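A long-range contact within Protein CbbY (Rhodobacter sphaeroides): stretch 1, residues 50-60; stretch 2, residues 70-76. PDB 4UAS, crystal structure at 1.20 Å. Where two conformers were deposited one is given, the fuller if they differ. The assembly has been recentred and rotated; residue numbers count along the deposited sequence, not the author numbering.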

# COMPACT_ATOMS: atom_id res chain seq x y z
N GLY A 50 2.84 -8.16 -1.91
CA GLY A 50 2.78 -8.41 -3.33
C GLY A 50 1.80 -9.53 -3.64
O GLY A 50 1.88 -10.59 -3.04
N GLY A 51 0.91 -9.28 -4.58
CA GLY A 51 -0.11 -10.29 -4.84
C GLY A 51 0.45 -11.59 -5.40
O GLY A 51 -0.03 -12.68 -5.09
N LYS A 52 1.43 -11.50 -6.29
CA LYS A 52 1.98 -12.71 -6.90
C LYS A 52 2.69 -13.53 -5.82
O LYS A 52 2.56 -14.79 -5.77
CB LYS A 52 2.96 -12.40 -8.04
CG LYS A 52 2.31 -11.83 -9.28
CD LYS A 52 3.26 -11.65 -10.46
CE LYS A 52 4.42 -10.76 -10.22
NZ LYS A 52 4.16 -9.38 -9.77
N GLU A 53 3.46 -12.84 -4.96
CA GLU A 53 4.17 -13.48 -3.88
C GLU A 53 3.22 -14.16 -2.91
O GLU A 53 3.49 -15.22 -2.36
CB GLU A 53 5.08 -12.46 -3.16
CG GLU A 53 6.23 -11.88 -4.02
CD GLU A 53 5.82 -10.75 -4.97
OE1 GLU A 53 4.67 -10.38 -5.12
OE2 GLU A 53 6.81 -10.20 -5.59
N ARG A 54 2.09 -13.51 -2.64
CA ARG A 54 1.10 -14.04 -1.71
C ARG A 54 0.45 -15.30 -2.32
O ARG A 54 0.27 -16.28 -1.62
CB ARG A 54 0.00 -12.97 -1.46
CG ARG A 54 -0.94 -13.33 -0.39
CD ARG A 54 -1.90 -12.20 -0.01
NE ARG A 54 -1.13 -11.11 0.48
CZ ARG A 54 -1.23 -9.87 0.12
NH1 ARG A 54 -2.30 -9.44 -0.53
NH2 ARG A 54 -0.26 -9.01 0.41
N ILE A 55 0.12 -15.28 -3.61
CA ILE A 55 -0.40 -16.50 -4.25
C ILE A 55 0.61 -17.61 -4.14
O ILE A 55 0.28 -18.75 -3.82
CB ILE A 55 -0.84 -16.21 -5.72
CG1 ILE A 55 -2.01 -15.24 -5.79
CG2 ILE A 55 -1.16 -17.53 -6.44
CD1 ILE A 55 -2.16 -14.60 -7.15
N ALA A 56 1.89 -17.32 -4.45
CA ALA A 56 2.92 -18.32 -4.41
C ALA A 56 3.04 -18.95 -3.03
O ALA A 56 3.18 -20.19 -2.88
CB ALA A 56 4.26 -17.74 -4.86
N ARG A 57 2.97 -18.12 -1.99
CA ARG A 57 3.04 -18.63 -0.62
C ARG A 57 1.88 -19.58 -0.32
O ARG A 57 2.04 -20.69 0.21
CB ARG A 57 3.03 -17.50 0.39
CG ARG A 57 2.82 -17.92 1.82
CD ARG A 57 2.83 -16.77 2.77
NE ARG A 57 2.34 -17.12 4.08
CZ ARG A 57 2.13 -16.23 5.04
NH1 ARG A 57 2.44 -14.95 4.85
NH2 ARG A 57 1.59 -16.62 6.19
N PHE A 58 0.68 -19.15 -0.68
CA PHE A 58 -0.51 -19.98 -0.49
C PHE A 58 -0.33 -21.31 -1.22
O PHE A 58 -0.65 -22.37 -0.65
CB PHE A 58 -1.70 -19.24 -1.01
CG PHE A 58 -2.94 -20.08 -1.18
CD1 PHE A 58 -3.65 -20.54 -0.11
CD2 PHE A 58 -3.38 -20.37 -2.45
CE1 PHE A 58 -4.75 -21.32 -0.30
CE2 PHE A 58 -4.52 -21.14 -2.69
CZ PHE A 58 -5.19 -21.61 -1.56
N LEU A 59 0.15 -21.30 -2.45
CA LEU A 59 0.29 -22.52 -3.24
C LEU A 59 1.32 -23.49 -2.71
O LEU A 59 1.27 -24.69 -2.99
CB LEU A 59 0.53 -22.23 -4.73
CG LEU A 59 -0.59 -21.56 -5.44
CD1 LEU A 59 -0.20 -21.15 -6.87
CD2 LEU A 59 -1.83 -22.42 -5.44
N ARG A 60 2.26 -23.01 -1.90
CA ARG A 60 3.28 -23.90 -1.34
C ARG A 60 2.76 -24.92 -0.38
O ARG A 60 3.34 -25.98 -0.26
CB ARG A 60 4.42 -23.15 -0.70
CG ARG A 60 5.38 -22.56 -1.73
CD ARG A 60 6.71 -22.05 -1.15
NE ARG A 60 6.52 -20.96 -0.18
CZ ARG A 60 6.52 -19.63 -0.43
NH1 ARG A 60 6.56 -19.13 -1.68
NH2 ARG A 60 6.32 -18.81 0.61
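Stretch 2, residues 70-76: PIADIHR

Stretch 2 lies on stretch 1 as helix on helix: Pro70 takes the N-cap position and residues 71-76 wind on from it, crossing helix 51-60 at 123°, nearer antiparallel than parallel, with axes 9.4 Å apart at closest approach. No hydrogen bond joins the two; the contacts are van der Waals packing, mostly between apolar side chains.

Gly50 sits at the N-cap position of the first helix, with phi positive, where a CB would jam against the preceding carbonyl. At Gly51 the missing side chain leaves room for the other helix: its CA lies 3.8 Å from His75 CD2, and an ideal CB would clash with that atom at 2.7 Å. Lys52 marks the register, its CA 5.9 Å from His75 CA. Its backbone N lies over one face of the imidazole, while Lys52 CG comes within 3.3 Å of His75 ND1 and the aliphatic chain runs on past Ala72, Lys52 CD to Ala72 CA 4.2 Å.

One turn on, Ile55 points toward stretch 2 and meets two isoleucines, its CD1 4.0 Å from Ile74 CG2 and its CG2 4.1 Å from Ile71 CG1. Ala56 offers only a methyl, Ala56 CB to Ile71 CD1 3.7 Å. Leu59 CD1 approaches Ile71 CG1 at 3.9 Å. Ile71 is thus a knob in the hole formed by Lys52, Ile55, Ala56 and Leu59.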

# COMPACT_ATOMS: atom_id res chain seq x y z
N PRO A 70 -0.35 -20.11 -14.88
CA PRO A 70 0.79 -19.53 -14.18
C PRO A 70 0.32 -18.46 -13.19
O PRO A 70 -0.67 -17.79 -13.43
CB PRO A 70 1.61 -18.89 -15.30
CG PRO A 70 1.25 -19.72 -16.54
CD PRO A 70 -0.22 -20.00 -16.34
N ILE A 71 1.08 -18.29 -12.10
CA ILE A 71 0.75 -17.29 -11.09
C ILE A 71 0.60 -15.93 -11.70
O ILE A 71 -0.26 -15.16 -11.34
CB ILE A 71 1.78 -17.28 -9.98
CG1 ILE A 71 1.71 -18.61 -9.17
CG2 ILE A 71 1.62 -16.06 -9.08
CD1 ILE A 71 2.85 -18.77 -8.17
N ALA A 72 1.48 -15.56 -12.60
CA ALA A 72 1.39 -14.24 -13.15
C ALA A 72 0.03 -13.96 -13.86
O ALA A 72 -0.51 -12.85 -13.79
CB ALA A 72 2.55 -13.93 -14.07
N ASP A 73 -0.54 -15.01 -14.51
CA ASP A 73 -1.80 -14.90 -15.18
C ASP A 73 -2.97 -14.84 -14.18
O ASP A 73 -3.95 -14.13 -14.41
CB ASP A 73 -1.99 -16.05 -16.18
CG ASP A 73 -0.96 -15.98 -17.30
OD1 ASP A 73 -0.83 -14.94 -17.96
OD2 ASP A 73 -0.12 -16.83 -17.32
N ILE A 74 -2.86 -15.61 -13.12
CA ILE A 74 -3.85 -15.52 -12.02
C ILE A 74 -3.88 -14.09 -11.45
O ILE A 74 -4.93 -13.47 -11.25
CB ILE A 74 -3.60 -16.52 -10.91
CG1 ILE A 74 -3.60 -17.98 -11.46
CG2 ILE A 74 -4.62 -16.37 -9.77
CD1 ILE A 74 -3.15 -19.02 -10.49
N HIS A 75 -2.68 -13.58 -11.18
CA HIS A 75 -2.52 -12.23 -10.65
C HIS A 75 -3.03 -11.17 -11.59
O HIS A 75 -3.69 -10.20 -11.14
CB HIS A 75 -1.09 -11.98 -10.25
CG HIS A 75 -0.82 -10.67 -9.60
ND1 HIS A 75 0.00 -9.72 -10.19
CD2 HIS A 75 -1.29 -10.12 -8.47
CE1 HIS A 75 0.00 -8.63 -9.45
NE2 HIS A 75 -0.76 -8.84 -8.39
N ARG A 76 -2.76 -11.31 -12.89
CA ARG A 76 -3.29 -10.34 -13.87
C ARG A 76 -4.81 -10.31 -13.83
O ARG A 76 -5.43 -9.25 -13.83
CB ARG A 76 -2.78 -10.69 -15.28
CG ARG A 76 -3.29 -9.81 -16.40
CD ARG A 76 -2.75 -10.16 -17.82
NE ARG A 76 -1.92 -11.38 -17.88
CZ ARG A 76 -0.65 -11.46 -17.44
NH1 ARG A 76 0.03 -12.61 -17.55
NH2 ARG A 76 -0.04 -10.40 -16.87